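Long-range contact in translation initiation factor 4E (Ascaris suum, PDB 3M94), which binds the methylated guanosine cap of messenger RNA, here a trimethylguanosine diphosphate, and so probably recruits capped transcripts for translation initiation: residues 59-64 / 112-116. Residues are numbered along the deposited sequence; the frame is centred on the assembly and turned at random.
Sequences LFKEGI and GEYIC
Lys61 bridges the two segments twice, once through its backbone and once through the far end of its side chain. Its amide N gives a hydrogen bond of 3.1 Å to Cys116 O that is almost straight, with 170° at the hydrogen. The side chain, extended beyond CG, runs alongside Ile115 O, with CD and CE close to that oxygen, and its ammonium group is held by the carbonyls of Ile115 and Gly112. NZ lies 2.8 Å from Ile115 O, within the plane of that carbonyl, and 2.7 Å from Gly112 O, tilted 22° from its plane. Gly112 O also accepts the 3-10 bond from Ile115 N, which reaches it from the opposite face, and the lysine thereby ties the 3-10 segment 112-114, where strand 115-121 starts, to the end of strand 56-61.

A single residue can thus link two strand ends by backbone and side chain together, here in neighbouring antiparallel strands of the curved eIF4E sheet. Strand 56-61 ends in a type II turn from Lys61 to Ile64, closed by Ile64 N to Lys61 O at 3.0 Å. Gly63 takes its third position, where at positive phi a side chain would jam against the preceding carbonyl O.

Apolar contacts converge on Cys116. The Phe60 ring, placed by a chi1 of -82° that sets CG beside the backbone N, touches Cys116 CB through CE2 at 4.0 Å and lies oblique to Cys116 O, while Trp132 meets it edge-to-face. Folded back by the turn, Ile64 brings CD1 to 4.1 Å from the same CB. The bound cap analogue lies about 8 Å from the Phe60 side chain.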
loop_
_atom_site.group_PDB
_atom_site.type_symbol
_atom_site.label_atom_id
_atom_site.label_comp_id
_atom_site.label_asym_id
_atom_site.label_seq_id
_atom_site.Cartn_x
_atom_site.Cartn_y
_atom_site.Cartn_z
ATOM N N LEU A 59 4.297 -3.775 -0.476
ATOM C CA LEU A 59 5.045 -3.714 0.766
ATOM C C LEU A 59 4.183 -4.297 1.867
ATOM O O LEU A 59 3.215 -3.654 2.298
ATOM C CB LEU A 59 5.485 -2.292 1.136
ATOM C CG LEU A 59 6.574 -2.357 2.238
ATOM C CD1 LEU A 59 7.978 -2.615 1.632
ATOM C CD2 LEU A 59 6.590 -1.113 3.109
ATOM N N PHE A 60 4.525 -5.514 2.305
ATOM C CA PHE A 60 3.717 -6.226 3.287
ATOM C C PHE A 60 4.538 -6.634 4.494
ATOM O O PHE A 60 5.767 -6.841 4.389
ATOM C CB PHE A 60 3.042 -7.454 2.665
ATOM C CG PHE A 60 1.752 -7.125 1.910
ATOM C CD1 PHE A 60 1.777 -6.285 0.788
ATOM C CD2 PHE A 60 0.526 -7.621 2.345
ATOM C CE1 PHE A 60 0.617 -5.949 0.121
ATOM C CE2 PHE A 60 -0.644 -7.305 1.662
ATOM C CZ PHE A 60 -0.597 -6.459 0.556
ATOM N N LYS A 61 3.853 -6.759 5.634
ATOM C CA LYS A 61 4.491 -7.254 6.844
ATOM C C LYS A 61 5.098 -8.605 6.534
ATOM O O LYS A 61 4.455 -9.422 5.866
ATOM C CB LYS A 61 3.472 -7.365 7.996
ATOM C CG LYS A 61 3.090 -6.024 8.609
ATOM C CD LYS A 61 1.918 -6.178 9.583
ATOM C CE LYS A 61 1.704 -4.924 10.400
ATOM N NZ LYS A 61 0.340 -4.931 11.045
ATOM N N GLU A 62 6.331 -8.837 6.988
ATOM C CA GLU A 62 6.982 -10.124 6.753
ATOM C C GLU A 62 6.073 -11.270 7.193
ATOM O O GLU A 62 5.517 -11.233 8.293
ATOM C CB GLU A 62 8.323 -10.244 7.483
ATOM C CG GLU A 62 9.125 -11.503 7.069
ATOM C CD GLU A 62 10.460 -11.622 7.779
ATOM O OE1 GLU A 62 10.606 -11.093 8.908
ATOM O OE2 GLU A 62 11.380 -12.257 7.211
ATOM N N GLY A 63 5.927 -12.275 6.332
ATOM C CA GLY A 63 5.125 -13.440 6.660
ATOM C C GLY A 63 3.693 -13.314 6.180
ATOM O O GLY A 63 2.905 -14.229 6.377
ATOM N N ILE A 64 3.344 -12.172 5.582
ATOM C CA ILE A 64 2.080 -12.034 4.875
ATOM C C ILE A 64 2.386 -11.993 3.391
ATOM O O ILE A 64 3.046 -11.067 2.912
ATOM C CB ILE A 64 1.278 -10.766 5.261
ATOM C CG1 ILE A 64 0.952 -10.738 6.757
ATOM C CG2 ILE A 64 -0.023 -10.672 4.433
ATOM C CD1 ILE A 64 0.360 -9.403 7.217
ATOM N N GLY A 112 -2.680 -0.162 13.809
ATOM C CA GLY A 112 -1.578 -0.726 13.036
ATOM C C GLY A 112 -1.595 -2.238 12.921
ATOM O O GLY A 112 -1.127 -2.779 11.927
ATOM N N GLU A 113 -2.123 -2.918 13.941
ATOM C CA GLU A 113 -2.314 -4.376 13.880
ATOM C C GLU A 113 -3.252 -4.824 12.736
ATOM O O GLU A 113 -3.204 -5.975 12.312
ATOM C CB GLU A 113 -2.795 -4.937 15.230
ATOM C CG GLU A 113 -4.085 -4.312 15.788
ATOM C CD GLU A 113 -3.828 -3.165 16.770
ATOM O OE1 GLU A 113 -2.974 -2.272 16.484
ATOM O OE2 GLU A 113 -4.485 -3.174 17.842
ATOM N N TYR A 114 -4.094 -3.919 12.243
ATOM C CA TYR A 114 -5.031 -4.269 11.173
ATOM C C TYR A 114 -4.472 -4.075 9.759
ATOM O O TYR A 114 -5.051 -4.547 8.791
ATOM C CB TYR A 114 -6.345 -3.510 11.345
ATOM C CG TYR A 114 -7.101 -3.987 12.550
ATOM C CD1 TYR A 114 -7.923 -5.107 12.468
ATOM C CD2 TYR A 114 -6.969 -3.338 13.781
ATOM C CE1 TYR A 114 -8.623 -5.562 13.583
ATOM C CE2 TYR A 114 -7.654 -3.784 14.898
ATOM C CZ TYR A 114 -8.479 -4.894 14.789
ATOM O OH TYR A 114 -9.153 -5.347 15.878
ATOM N N ILE A 115 -3.345 -3.388 9.644
ATOM C CA ILE A 115 -2.723 -3.157 8.347
ATOM C C ILE A 115 -1.894 -4.362 7.881
ATOM O O ILE A 115 -1.019 -4.838 8.602
ATOM C CB ILE A 115 -1.880 -1.864 8.398
ATOM C CG1 ILE A 115 -2.832 -0.662 8.432
ATOM C CG2 ILE A 115 -0.912 -1.763 7.193
ATOM C CD1 ILE A 115 -2.213 0.544 8.949
ATOM N N CYS A 116 -2.168 -4.848 6.672
ATOM C CA CYS A 116 -1.394 -5.940 6.107
ATOM C C CYS A 116 -0.268 -5.428 5.225
ATOM O O CYS A 116 0.868 -5.885 5.341
ATOM C CB CYS A 116 -2.288 -6.871 5.301
ATOM S SG CYS A 116 -3.605 -7.506 6.295
#